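Local coordinates for putative exported protein (Bacteroides fragilis, PDB 4RAA) that is of unknown function but adopts a six-bladed beta-propeller fold of the YWTD superfamily and is probably exported, at residues V19-I24 with Q297-V302; L27-L32 with D337-E342; K276-Y281 with Y291-F296; D314-A319 with L355-I360. One frame throughout, in Å; residues are numbered along the deposited sequence.

Interaction 1: residues V19-I24 with Q297-V302; sequences VNADSI and QDQLKV
The amides of Asn20 and Gln299 pass each other in opposite directions, their planes 39° apart. Asn20 OD1 lies beside the Gln299 chain, 3.4 Å from Gln299 CB, and is just as far from Gln299 OE1; the two oxygens are both acceptors, so neither bonds the other. Each takes a backbone N-H instead. Gln299 OE1 accepts from Ala21 N at 2.7 Å in a nearly straight bond (170° at the hydrogen), the nitrogen standing above the carbonyl plane. Asn20 OD1 likewise receives Asp22 N from above its plane, at 2.8 Å. With CD anti to CA (chi2 -176°), the Gln299 chain runs extended toward Ala21.

Alongside these bonds, Leu300 CD2 reaches Ala21 CB at 4.1 Å and packs against the backbone at Asp22. Tyr291 touches both Ala21 and Gln299, and its hydroxyl is hydrogen-bonded to Val19 O.

Two helix ends therefore meet. Asn20 is the N-cap of the short helix 21-24, and Gln299 supplies a second side-chain acceptor to its first turn. Gln299 itself sits in the last turn of helix 293-299, which Lys301, with positive phi, closes in a Schellman motif.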
loop_
_atom_site.group_PDB
_atom_site.type_symbol
_atom_site.label_atom_id
_atom_site.label_comp_id
_atom_site.label_asym_id
_atom_site.label_seq_id
_atom_site.Cartn_x
_atom_site.Cartn_y
_atom_site.Cartn_z
ATOM N N VAL A 19 11.713 -43.081 28.570
ATOM C CA VAL A 19 11.049 -42.202 29.533
ATOM C C VAL A 19 9.656 -41.924 28.959
ATOM O O VAL A 19 9.519 -41.637 27.761
ATOM C CB VAL A 19 11.809 -40.866 29.747
ATOM C CG1 VAL A 19 10.970 -39.840 30.523
ATOM C CG2 VAL A 19 13.138 -41.122 30.462
ATOM N N ASN A 20 8.639 -42.003 29.820
ATOM C CA ASN A 20 7.250 -41.723 29.448
ATOM C C ASN A 20 7.073 -40.194 29.343
ATOM O O ASN A 20 7.554 -39.448 30.203
ATOM C CB ASN A 20 6.298 -42.315 30.500
ATOM C CG ASN A 20 4.825 -42.207 30.116
ATOM O OD1 ASN A 20 4.396 -41.266 29.463
ATOM N ND2 ASN A 20 4.037 -43.171 30.563
ATOM N N ALA A 21 6.379 -39.745 28.293
ATOM C CA ALA A 21 6.137 -38.301 28.050
ATOM C C ALA A 21 5.217 -37.639 29.087
ATOM O O ALA A 21 5.287 -36.422 29.296
ATOM C CB ALA A 21 5.582 -38.087 26.651
ATOM N N ASP A 22 4.366 -38.455 29.710
ATOM C CA ASP A 22 3.440 -38.052 30.770
ATOM C C ASP A 22 4.184 -37.424 31.962
ATOM O O ASP A 22 3.732 -36.431 32.515
ATOM C CB ASP A 22 2.645 -39.298 31.238
ATOM C CG ASP A 22 1.411 -38.962 32.064
ATOM O OD1 ASP A 22 0.619 -38.100 31.623
ATOM O OD2 ASP A 22 1.206 -39.609 33.123
ATOM N N SER A 23 5.335 -37.989 32.320
ATOM C CA SER A 23 6.141 -37.516 33.464
ATOM C C SER A 23 6.857 -36.184 33.248
ATOM O O SER A 23 6.869 -35.349 34.150
ATOM C CB SER A 23 7.178 -38.572 33.872
ATOM O OG SER A 23 8.101 -38.809 32.826
ATOM N N ILE A 24 7.477 -36.006 32.078
ATOM C CA ILE A 24 8.245 -34.762 31.749
ATOM C C ILE A 24 7.428 -33.562 31.237
ATOM O O ILE A 24 7.989 -32.464 31.109
ATOM C CB ILE A 24 9.439 -35.021 30.768
ATOM C CG1 ILE A 24 8.974 -35.644 29.437
ATOM C CG2 ILE A 24 10.500 -35.891 31.435
ATOM C CD1 ILE A 24 10.061 -35.761 28.395
ATOM N N GLN A 297 1.016 -39.760 21.681
ATOM C CA GLN A 297 -0.418 -39.494 21.933
ATOM C C GLN A 297 -1.095 -40.500 22.894
ATOM O O GLN A 297 -1.981 -40.109 23.660
ATOM C CB GLN A 297 -1.187 -39.380 20.614
ATOM C CG GLN A 297 -1.381 -40.694 19.879
ATOM C CD GLN A 297 -1.719 -40.541 18.411
ATOM O OE1 GLN A 297 -1.909 -39.430 17.897
ATOM N NE2 GLN A 297 -1.780 -41.670 17.716
ATOM N N ASP A 298 -0.699 -41.778 22.829
ATOM C CA ASP A 298 -1.190 -42.810 23.769
ATOM C C ASP A 298 -0.612 -42.612 25.191
ATOM O O ASP A 298 -1.325 -42.821 26.174
ATOM C CB ASP A 298 -0.968 -44.243 23.229
ATOM C CG ASP A 298 -1.955 -44.626 22.098
ATOM O OD1 ASP A 298 -2.758 -43.786 21.626
ATOM O OD2 ASP A 298 -1.933 -45.803 21.680
ATOM N N GLN A 299 0.650 -42.187 25.299
ATOM C CA GLN A 299 1.284 -41.890 26.605
ATOM C C GLN A 299 0.634 -40.715 27.348
ATOM O O GLN A 299 0.537 -40.751 28.570
ATOM C CB GLN A 299 2.790 -41.631 26.462
ATOM C CG GLN A 299 3.627 -42.891 26.264
ATOM C CD GLN A 299 5.132 -42.630 26.226
ATOM O OE1 GLN A 299 5.595 -41.487 26.329
ATOM N NE2 GLN A 299 5.904 -43.696 26.084
ATOM N N LEU A 300 0.213 -39.682 26.621
ATOM C CA LEU A 300 -0.494 -38.525 27.220
ATOM C C LEU A 300 -2.020 -38.712 27.337
ATOM O O LEU A 300 -2.694 -37.842 27.892
ATOM C CB LEU A 300 -0.203 -37.247 26.424
ATOM C CG LEU A 300 1.267 -36.861 26.254
ATOM C CD1 LEU A 300 1.376 -35.656 25.337
ATOM C CD2 LEU A 300 1.914 -36.582 27.600
ATOM N N LYS A 301 -2.547 -39.829 26.815
ATOM C CA LYS A 301 -3.977 -40.182 26.859
ATOM C C LYS A 301 -4.859 -39.145 26.148
ATOM O O LYS A 301 -5.817 -38.624 26.738
ATOM C CB LYS A 301 -4.447 -40.454 28.308
ATOM C CG LYS A 301 -3.781 -41.646 28.983
ATOM C CD LYS A 301 -4.399 -41.905 30.353
ATOM C CE LYS A 301 -4.039 -43.277 30.908
ATOM N NZ LYS A 301 -2.580 -43.425 31.161
ATOM N N VAL A 302 -4.513 -38.860 24.881
ATOM C CA VAL A 302 -5.235 -37.881 24.016
ATOM C C VAL A 302 -5.702 -38.414 22.637
ATOM O O VAL A 302 -6.040 -37.615 21.757
ATOM C CB VAL A 302 -4.429 -36.559 23.849
ATOM C CG1 VAL A 302 -4.067 -35.980 25.210
ATOM C CG2 VAL A 302 -3.172 -36.759 23.008
#

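Interaction 2: residues L27-L32 with D337-E342; sequences LSFLKL and DDKLSE
Aromatic packing carries most of this contact: Leu340 CB sits over one face of the Phe29 ring, 3.9 Å from the ring centroid and 16° off the normal, a CH-pi geometry. It is displaced toward the rim, with Phe29 CZ 3.8 Å away. Leu340 CD1 adds a second touch at Phe29 CD1, also 3.8 Å. Near the plane of the ring, at its edge, the methylene Lys339 CG approaches Phe29 CD2 at 4.2 Å.

Phe29 belongs to strand 25-31, an outermost strand of a four-stranded antiparallel sheet whose other members come from the C-terminal part of the chain. Joining the two ends of the chain in one blade in this way is consistent with the "velcro" closure of beta-propellers. Helix 338-345, part of the connection between strands 316-321 and 354-360 of that same blade, packs onto the strand here.

The polar component belongs to Asp337, the N-cap of the helix. With CG anti to the backbone N (chi1 172°), its OD1 accepts weak bonds from Lys339 N and Leu340 N. The same oxygen is 3.7 Å from Phe29 CE2, the carboxylate being turned 67° from the ring.

A further van der Waals contact is Leu27 CD2 to Asp337 OD2, 3.8 Å, the two side chains sliding past each other in opposite directions. Val302 and Leu321 each pack against both Phe29 and Leu340, while Leu343 reaches Phe29 from the next turn of the helix.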
loop_
_atom_site.group_PDB
_atom_site.type_symbol
_atom_site.label_atom_id
_atom_site.label_comp_id
_atom_site.label_asym_id
_atom_site.label_seq_id
_atom_site.Cartn_x
_atom_site.Cartn_y
_atom_site.Cartn_z
ATOM N N LEU A 27 0.173 -30.689 31.149
ATOM C CA LEU A 27 -0.942 -30.519 30.219
ATOM C C LEU A 27 -1.999 -29.557 30.711
ATOM O O LEU A 27 -2.096 -29.236 31.897
ATOM C CB LEU A 27 -1.641 -31.876 29.963
ATOM C CG LEU A 27 -1.057 -32.835 28.921
ATOM C CD1 LEU A 27 0.465 -32.914 28.950
ATOM C CD2 LEU A 27 -1.687 -34.213 29.093
ATOM N N SER A 28 -2.810 -29.132 29.755
ATOM C CA SER A 28 -3.962 -28.289 29.995
ATOM C C SER A 28 -4.841 -28.385 28.753
ATOM O O SER A 28 -4.334 -28.631 27.653
ATOM C CB SER A 28 -3.542 -26.851 30.279
ATOM O OG SER A 28 -4.678 -26.036 30.480
ATOM N N PHE A 29 -6.147 -28.223 28.938
ATOM C CA PHE A 29 -7.117 -28.300 27.843
ATOM C C PHE A 29 -8.059 -27.100 27.844
ATOM O O PHE A 29 -8.350 -26.528 28.897
ATOM C CB PHE A 29 -7.914 -29.594 27.945
ATOM C CG PHE A 29 -7.081 -30.829 27.778
ATOM C CD1 PHE A 29 -6.699 -31.256 26.506
ATOM C CD2 PHE A 29 -6.685 -31.582 28.885
ATOM C CE1 PHE A 29 -5.936 -32.405 26.339
ATOM C CE2 PHE A 29 -5.924 -32.740 28.726
ATOM C CZ PHE A 29 -5.548 -33.151 27.453
ATOM N N LEU A 30 -8.513 -26.719 26.656
ATOM C CA LEU A 30 -9.438 -25.601 26.487
ATOM C C LEU A 30 -10.411 -25.924 25.371
ATOM O O LEU A 30 -9.991 -26.315 24.280
ATOM C CB LEU A 30 -8.680 -24.334 26.119
ATOM C CG LEU A 30 -9.462 -23.021 26.008
ATOM C CD1 LEU A 30 -10.180 -22.687 27.312
ATOM C CD2 LEU A 30 -8.513 -21.901 25.605
ATOM N N LYS A 31 -11.695 -25.720 25.648
ATOM C CA LYS A 31 -12.761 -25.959 24.698
ATOM C C LYS A 31 -13.093 -24.649 23.967
ATOM O O LYS A 31 -13.382 -23.636 24.611
ATOM C CB LYS A 31 -13.975 -26.464 25.471
ATOM C CG LYS A 31 -15.059 -26.985 24.589
ATOM C CD LYS A 31 -16.198 -27.609 25.357
ATOM C CE LYS A 31 -17.380 -27.781 24.426
ATOM N NZ LYS A 31 -17.043 -28.488 23.155
ATOM N N LEU A 32 -13.015 -24.658 22.635
ATOM C CA LEU A 32 -13.403 -23.493 21.832
ATOM C C LEU A 32 -14.925 -23.483 21.668
ATOM O O LEU A 32 -15.535 -24.523 21.397
ATOM C CB LEU A 32 -12.747 -23.510 20.453
ATOM C CG LEU A 32 -11.234 -23.299 20.406
ATOM C CD1 LEU A 32 -10.704 -23.591 19.011
ATOM C CD2 LEU A 32 -10.864 -21.889 20.826
ATOM N N ASP A 337 -7.474 -38.874 29.270
ATOM C CA ASP A 337 -7.007 -38.025 30.390
ATOM C C ASP A 337 -8.252 -37.515 31.144
ATOM O O ASP A 337 -9.268 -37.216 30.510
ATOM C CB ASP A 337 -6.130 -36.868 29.848
ATOM C CG ASP A 337 -5.753 -35.812 30.910
ATOM O OD1 ASP A 337 -6.651 -35.097 31.424
ATOM O OD2 ASP A 337 -4.535 -35.635 31.164
ATOM N N ASP A 338 -8.155 -37.404 32.476
ATOM C CA ASP A 338 -9.286 -36.970 33.326
ATOM C C ASP A 338 -9.898 -35.656 32.862
ATOM O O ASP A 338 -11.098 -35.603 32.604
ATOM C CB ASP A 338 -8.896 -36.857 34.821
ATOM C CG ASP A 338 -8.650 -38.212 35.492
ATOM O OD1 ASP A 338 -8.945 -39.270 34.904
ATOM O OD2 ASP A 338 -8.155 -38.217 36.640
ATOM N N LYS A 339 -9.068 -34.624 32.715
ATOM C CA LYS A 339 -9.567 -33.308 32.296
ATOM C C LYS A 339 -10.048 -33.262 30.825
ATOM O O LYS A 339 -10.990 -32.515 30.519
ATOM C CB LYS A 339 -8.577 -32.168 32.629
ATOM C CG LYS A 339 -9.053 -30.746 32.263
ATOM C CD LYS A 339 -10.428 -30.351 32.842
ATOM C CE LYS A 339 -11.080 -29.169 32.129
ATOM N NZ LYS A 339 -10.449 -27.855 32.400
ATOM N N LEU A 340 -9.426 -34.042 29.933
ATOM C CA LEU A 340 -9.866 -34.109 28.525
ATOM C C LEU A 340 -11.240 -34.751 28.431
ATOM O O LEU A 340 -12.131 -34.203 27.775
ATOM C CB LEU A 340 -8.894 -34.906 27.650
ATOM C CG LEU A 340 -9.219 -35.055 26.148
ATOM C CD1 LEU A 340 -9.455 -33.712 25.462
ATOM C CD2 LEU A 340 -8.108 -35.816 25.443
ATOM N N SER A 341 -11.390 -35.900 29.097
ATOM C CA SER A 341 -12.655 -36.654 29.141
ATOM C C SER A 341 -13.821 -35.841 29.733
ATOM O O SER A 341 -14.953 -35.968 29.268
ATOM C CB SER A 341 -12.477 -37.962 29.911
ATOM O OG SER A 341 -13.576 -38.800 29.671
ATOM N N GLU A 342 -13.525 -35.021 30.747
ATOM C CA GLU A 342 -14.490 -34.090 31.381
ATOM C C GLU A 342 -15.043 -33.090 30.349
ATOM O O GLU A 342 -16.260 -32.906 30.262
ATOM C CB GLU A 342 -13.814 -33.385 32.570
ATOM C CG GLU A 342 -14.564 -32.286 33.314
ATOM C CD GLU A 342 -13.709 -31.741 34.460
ATOM O OE1 GLU A 342 -13.526 -32.471 35.463
ATOM O OE2 GLU A 342 -13.211 -30.590 34.364
#

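Interaction 3: residues K276-Y281 with Y291-F296; sequences KYIGLY and YPIKIF
Ile278 holds CG1 anti to its backbone N (chi1 -178°), which leaves CG2 pointing toward Phe296; Phe296 in turn has CG anti to its own N (chi1 -169°), and the two side chains converge. Ile278 CG2 stands over one face of the Phe296 ring, 3.9 Å from the centroid and 16° off the normal, a CH-pi contact. The same methyl touches Ile293 CG1 at 4.0 Å. Leu280 CD1 meets the Phe296 ring at its edge, near the plane, and also lies 3.7 Å from Tyr291 CE1, where the leucine and tyrosine side chains run at about a right angle.

Backbone pairing sets this register. Ile278 and Tyr291 form an antiparallel hydrogen-bonded pair, with Ile278 N to Tyr291 O at 2.8 Å and Tyr291 N to Ile278 O at 3.0 Å. The adjacent pair, Tyr277 with Pro292, is non-hydrogen-bonded, a position that suits a proline without an N-H; Tyr277 CE2 packs on Pro292 CB at 3.9 Å. Pairing then carries over into the helix, because Ile293 N donates to Lys276 O at 2.8 Å.

Pro292 ends the strand as N-cap of helix 293-299, and its O receives Ile295 N and Phe296 N. Strand 275-282 lies between strands 265-272 and 287-292 of a propeller blade; Phe267 meets Ile278 and Leu280, while Ala21 and Leu25 pack on Phe296 from helix 21-24 and strand 25-31.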
loop_
_atom_site.group_PDB
_atom_site.type_symbol
_atom_site.label_atom_id
_atom_site.label_comp_id
_atom_site.label_asym_id
_atom_site.label_seq_id
_atom_site.Cartn_x
_atom_site.Cartn_y
_atom_site.Cartn_z
ATOM N N LYS A 276 5.250 -40.047 11.567
ATOM C CA LYS A 276 5.418 -38.773 12.301
ATOM C C LYS A 276 6.110 -38.976 13.652
ATOM O O LYS A 276 5.709 -39.843 14.427
ATOM C CB LYS A 276 4.060 -38.112 12.567
ATOM C CG LYS A 276 3.233 -37.786 11.332
ATOM C CD LYS A 276 1.827 -37.362 11.721
ATOM C CE LYS A 276 0.974 -37.122 10.490
ATOM N NZ LYS A 276 -0.409 -36.703 10.850
ATOM N N TYR A 277 7.117 -38.153 13.933
ATOM C CA TYR A 277 7.886 -38.175 15.191
ATOM C C TYR A 277 7.892 -36.801 15.840
ATOM O O TYR A 277 7.608 -35.799 15.183
ATOM C CB TYR A 277 9.342 -38.578 14.925
ATOM C CG TYR A 277 9.501 -39.968 14.363
ATOM C CD1 TYR A 277 9.424 -40.193 12.988
ATOM C CD2 TYR A 277 9.721 -41.068 15.201
ATOM C CE1 TYR A 277 9.554 -41.472 12.457
ATOM C CE2 TYR A 277 9.856 -42.358 14.681
ATOM C CZ TYR A 277 9.772 -42.551 13.307
ATOM O OH TYR A 277 9.902 -43.798 12.764
ATOM N N ILE A 278 8.211 -36.764 17.132
ATOM C CA ILE A 278 8.371 -35.501 17.860
ATOM C C ILE A 278 9.524 -35.561 18.864
ATOM O O ILE A 278 9.577 -36.445 19.727
ATOM C CB ILE A 278 7.077 -34.997 18.532
ATOM C CG1 ILE A 278 7.345 -33.637 19.214
ATOM C CG2 ILE A 278 6.503 -36.019 19.516
ATOM C CD1 ILE A 278 6.101 -32.894 19.632
ATOM N N GLY A 279 10.421 -34.586 18.732
ATOM C CA GLY A 279 11.590 -34.427 19.579
ATOM C C GLY A 279 11.352 -33.257 20.514
ATOM O O GLY A 279 11.074 -32.144 20.053
ATOM N N LEU A 280 11.459 -33.512 21.819
ATOM C CA LEU A 280 11.281 -32.502 22.865
ATOM C C LEU A 280 12.676 -32.182 23.377
ATOM O O LEU A 280 13.443 -33.110 23.609
ATOM C CB LEU A 280 10.424 -33.075 24.007
ATOM C CG LEU A 280 9.185 -33.908 23.617
ATOM C CD1 LEU A 280 8.502 -34.540 24.823
ATOM C CD2 LEU A 280 8.192 -33.069 22.831
ATOM N N TYR A 281 13.016 -30.896 23.517
ATOM C CA TYR A 281 14.298 -30.465 24.095
ATOM C C TYR A 281 14.021 -29.569 25.306
ATOM O O TYR A 281 13.300 -28.581 25.170
ATOM C CB TYR A 281 15.157 -29.731 23.062
ATOM C CG TYR A 281 16.437 -29.138 23.630
ATOM C CD1 TYR A 281 17.453 -29.959 24.125
ATOM C CD2 TYR A 281 16.642 -27.752 23.669
ATOM C CE1 TYR A 281 18.637 -29.420 24.645
ATOM C CE2 TYR A 281 17.811 -27.211 24.195
ATOM C CZ TYR A 281 18.803 -28.050 24.679
ATOM O OH TYR A 281 19.950 -27.502 25.194
ATOM N N TYR A 291 10.027 -39.324 20.313
ATOM C CA TYR A 291 8.869 -40.233 20.317
ATOM C C TYR A 291 8.176 -40.308 18.969
ATOM O O TYR A 291 7.981 -39.263 18.350
ATOM C CB TYR A 291 7.790 -39.707 21.280
ATOM C CG TYR A 291 8.209 -39.525 22.722
ATOM C CD1 TYR A 291 8.845 -38.346 23.136
ATOM C CD2 TYR A 291 7.933 -40.511 23.691
ATOM C CE1 TYR A 291 9.225 -38.159 24.460
ATOM C CE2 TYR A 291 8.296 -40.327 25.023
ATOM C CZ TYR A 291 8.952 -39.149 25.401
ATOM O OH TYR A 291 9.333 -38.933 26.699
ATOM N N PRO A 292 7.817 -41.528 18.503
ATOM C CA PRO A 292 6.904 -41.579 17.349
ATOM C C PRO A 292 5.559 -41.049 17.858
ATOM O O PRO A 292 5.169 -41.419 18.971
ATOM C CB PRO A 292 6.807 -43.081 17.009
ATOM C CG PRO A 292 7.884 -43.770 17.770
ATOM C CD PRO A 292 8.299 -42.869 18.897
ATOM N N ILE A 293 4.871 -40.199 17.095
ATOM C CA ILE A 293 3.577 -39.633 17.557
ATOM C C ILE A 293 2.547 -40.705 17.979
ATOM O O ILE A 293 1.781 -40.459 18.919
ATOM C CB ILE A 293 3.023 -38.520 16.604
ATOM C CG1 ILE A 293 3.869 -37.237 16.804
ATOM C CG2 ILE A 293 1.553 -38.178 16.875
ATOM C CD1 ILE A 293 3.604 -36.095 15.835
ATOM N N LYS A 294 2.558 -41.882 17.337
ATOM C CA LYS A 294 1.673 -43.001 17.761
ATOM C C LYS A 294 1.859 -43.361 19.250
ATOM O O LYS A 294 0.884 -43.651 19.948
ATOM C CB LYS A 294 1.844 -44.274 16.897
ATOM C CG LYS A 294 0.978 -44.342 15.643
ATOM C CD LYS A 294 1.364 -43.334 14.571
ATOM C CE LYS A 294 0.391 -43.367 13.393
ATOM N NZ LYS A 294 0.300 -44.709 12.752
ATOM N N ILE A 295 3.109 -43.334 19.706
ATOM C CA ILE A 295 3.457 -43.622 21.101
ATOM C C ILE A 295 3.140 -42.391 21.966
ATOM O O ILE A 295 2.513 -42.538 23.013
ATOM C CB ILE A 295 4.933 -44.113 21.241
ATOM C CG1 ILE A 295 5.082 -45.580 20.761
ATOM C CG2 ILE A 295 5.435 -44.028 22.688
ATOM C CD1 ILE A 295 4.827 -45.839 19.286
ATOM N N PHE A 296 3.577 -41.204 21.516
ATOM C CA PHE A 296 3.388 -39.907 22.215
ATOM C C PHE A 296 1.940 -39.620 22.624
ATOM O O PHE A 296 1.676 -39.292 23.774
ATOM C CB PHE A 296 3.903 -38.757 21.325
ATOM C CG PHE A 296 4.014 -37.417 22.014
ATOM C CD1 PHE A 296 5.057 -37.157 22.896
ATOM C CD2 PHE A 296 3.120 -36.386 21.725
ATOM C CE1 PHE A 296 5.179 -35.912 23.515
ATOM C CE2 PHE A 296 3.240 -35.136 22.332
ATOM C CZ PHE A 296 4.269 -34.901 23.230
#

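Interaction 4: residues D314-A319 with L355-I360; sequences DDYHVA and LLFVRI
Four backbone hydrogen bonds join His317 to Val358 and Ala319 to Leu356. His317 N reaches Val358 O at 2.7 Å and Val358 N returns to His317 O at 3.0 Å; Ala319 N to Leu356 O and Leu356 N to Ala319 O are each 3.0 Å as well. Between them Val318 and Phe357 form a non-hydrogen-bonded pair, as expected of antiparallel strands.

Beyond the backbone pairs, the guanidinium of Arg359 lies flat on the Tyr316 ring, centres 4.0 Å apart and planes at 19°, a cation-pi stack. Arg359 CG is set between the backbone N and carbonyl carbon (chi1 62°), and the extended chain that follows runs over the ring, with CD 3.7 Å from the Tyr316 centroid. Glu26 forms a salt bridge with Arg359 NE, while Asp265 takes His317 NE2.

Packing separates by face. Val318 CG2 touches Phe357 CE2 at 3.9 Å, and Tyr316 CB comes to the edge of the same ring. On the face shared by His317 and Val358, Ala319 CB meets Leu356 CB at 4.2 Å.

Strand 316-321 lies between strands 312-313 and 354-360, and the latter is flanked by strand 25-31, whose Phe29 and Leu27 touch Leu356 and Val358 respectively.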
loop_
_atom_site.group_PDB
_atom_site.type_symbol
_atom_site.label_atom_id
_atom_site.label_comp_id
_atom_site.label_asym_id
_atom_site.label_seq_id
_atom_site.Cartn_x
_atom_site.Cartn_y
_atom_site.Cartn_z
ATOM N N ASP A 314 1.658 -18.536 26.388
ATOM C CA ASP A 314 2.252 -18.582 27.748
ATOM C C ASP A 314 3.228 -19.794 27.813
ATOM O O ASP A 314 3.151 -20.647 28.714
ATOM C CB ASP A 314 1.118 -18.619 28.812
ATOM C CG ASP A 314 1.625 -18.583 30.257
ATOM O OD1 ASP A 314 2.699 -17.996 30.531
ATOM O OD2 ASP A 314 0.926 -19.163 31.120
ATOM N N ASP A 315 4.084 -19.881 26.789
ATOM C CA ASP A 315 5.042 -20.977 26.596
ATOM C C ASP A 315 4.431 -22.406 26.447
ATOM O O ASP A 315 5.159 -23.394 26.583
ATOM C CB ASP A 315 6.150 -20.926 27.675
ATOM C CG ASP A 315 6.990 -19.629 27.630
ATOM O OD1 ASP A 315 6.992 -18.896 26.616
ATOM O OD2 ASP A 315 7.701 -19.362 28.625
ATOM N N TYR A 316 3.127 -22.516 26.148
ATOM C CA TYR A 316 2.450 -23.812 25.905
ATOM C C TYR A 316 2.318 -24.040 24.396
ATOM O O TYR A 316 1.899 -23.139 23.673
ATOM C CB TYR A 316 1.035 -23.904 26.522
ATOM C CG TYR A 316 0.946 -24.146 28.021
ATOM C CD1 TYR A 316 0.922 -25.452 28.542
ATOM C CD2 TYR A 316 0.841 -23.077 28.922
ATOM C CE1 TYR A 316 0.821 -25.682 29.912
ATOM C CE2 TYR A 316 0.744 -23.297 30.297
ATOM C CZ TYR A 316 0.730 -24.596 30.787
ATOM O OH TYR A 316 0.637 -24.798 32.141
ATOM N N HIS A 317 2.661 -25.248 23.945
ATOM C CA HIS A 317 2.515 -25.661 22.542
ATOM C C HIS A 317 1.051 -26.036 22.356
ATOM O O HIS A 317 0.461 -26.621 23.266
ATOM C CB HIS A 317 3.426 -26.844 22.225
ATOM C CG HIS A 317 4.876 -26.519 22.350
ATOM N ND1 HIS A 317 5.708 -26.407 21.260
ATOM C CD2 HIS A 317 5.631 -26.217 23.433
ATOM C CE1 HIS A 317 6.920 -26.080 21.670
ATOM N NE2 HIS A 317 6.902 -25.956 22.982
ATOM N N VAL A 318 0.477 -25.698 21.196
ATOM C CA VAL A 318 -0.946 -25.909 20.905
ATOM C C VAL A 318 -1.126 -27.031 19.891
ATOM O O VAL A 318 -0.406 -27.080 18.900
ATOM C CB VAL A 318 -1.610 -24.622 20.351
ATOM C CG1 VAL A 318 -3.106 -24.842 20.071
ATOM C CG2 VAL A 318 -1.410 -23.463 21.324
ATOM N N ALA A 319 -2.107 -27.901 20.133
ATOM C CA ALA A 319 -2.447 -28.999 19.218
ATOM C C ALA A 319 -3.965 -29.205 19.231
ATOM O O ALA A 319 -4.492 -29.646 20.241
ATOM C CB ALA A 319 -1.738 -30.272 19.639
ATOM N N LEU A 355 -8.456 -27.682 22.216
ATOM C CA LEU A 355 -7.010 -27.418 22.155
ATOM C C LEU A 355 -6.279 -28.076 23.317
ATOM O O LEU A 355 -6.757 -28.060 24.449
ATOM C CB LEU A 355 -6.698 -25.917 22.177
ATOM C CG LEU A 355 -7.362 -25.057 21.110
ATOM C CD1 LEU A 355 -6.882 -23.622 21.253
ATOM C CD2 LEU A 355 -7.094 -25.589 19.706
ATOM N N LEU A 356 -5.129 -28.660 22.994
ATOM C CA LEU A 356 -4.203 -29.241 23.948
ATOM C C LEU A 356 -3.092 -28.215 24.114
ATOM O O LEU A 356 -2.437 -27.848 23.135
ATOM C CB LEU A 356 -3.608 -30.558 23.425
ATOM C CG LEU A 356 -2.338 -31.118 24.084
ATOM C CD1 LEU A 356 -2.453 -31.241 25.598
ATOM C CD2 LEU A 356 -1.990 -32.460 23.463
ATOM N N PHE A 357 -2.911 -27.750 25.346
ATOM C CA PHE A 357 -1.808 -26.876 25.721
ATOM C C PHE A 357 -0.834 -27.787 26.459
ATOM O O PHE A 357 -1.216 -28.394 27.470
ATOM C CB PHE A 357 -2.284 -25.728 26.594
ATOM C CG PHE A 357 -3.103 -24.719 25.849
ATOM C CD1 PHE A 357 -4.470 -24.905 25.686
ATOM C CD2 PHE A 357 -2.514 -23.582 25.297
ATOM C CE1 PHE A 357 -5.234 -23.974 24.990
ATOM C CE2 PHE A 357 -3.281 -22.650 24.608
ATOM C CZ PHE A 357 -4.638 -22.845 24.451
ATOM N N VAL A 358 0.397 -27.895 25.945
ATOM C CA VAL A 358 1.436 -28.780 26.506
ATOM C C VAL A 358 2.827 -28.146 26.461
ATOM O O VAL A 358 3.162 -27.451 25.511
ATOM C CB VAL A 358 1.439 -30.152 25.766
ATOM C CG1 VAL A 358 1.674 -29.998 24.265
ATOM C CG2 VAL A 358 2.452 -31.118 26.367
ATOM N N ARG A 359 3.622 -28.389 27.499
ATOM C CA ARG A 359 5.009 -27.898 27.582
ATOM C C ARG A 359 5.816 -28.741 28.563
ATOM O O ARG A 359 5.255 -29.573 29.277
ATOM C CB ARG A 359 5.054 -26.423 28.005
ATOM C CG ARG A 359 4.472 -26.131 29.383
ATOM C CD ARG A 359 4.473 -24.647 29.733
ATOM N NE ARG A 359 3.953 -24.413 31.087
ATOM C CZ ARG A 359 3.862 -23.230 31.702
ATOM N NH1 ARG A 359 4.251 -22.097 31.102
ATOM N NH2 ARG A 359 3.367 -23.175 32.942
ATOM N N ILE A 360 7.125 -28.506 28.599
ATOM C CA ILE A 360 8.008 -29.187 29.544
ATOM C C ILE A 360 7.736 -28.542 30.895
ATOM O O ILE A 360 7.742 -27.307 31.002
ATOM C CB ILE A 360 9.506 -29.051 29.149
ATOM C CG1 ILE A 360 9.796 -29.775 27.821
ATOM C CG2 ILE A 360 10.437 -29.590 30.239
ATOM C CD1 ILE A 360 9.769 -31.295 27.875
#

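Interactions 2 and 4 share one blade: strand 25-31 pairs with strand 354-360 through Ser28 O to Phe357 N and Leu30 O to Leu355 N, each 2.9 Å. Interactions 1 and 3 share helix 293-299 and meet at Tyr291. Interaction 1 also links to interaction 2, by a probable hydrogen bond from Asp337 N to Lys301 O (3.0 Å), and to interaction 4, by packing of Ile24 O on Ile360 CD1 at 3.9 Å. Interactions 2 and 3 do not touch, their nearest atoms being about 7 Å apart. Residues 19-32 thus contact both the Tyr291 and helix 293-299 end of one blade and, through strand 25-31, the sheet that contains strand 354-360; no ligand or active site is identified among them.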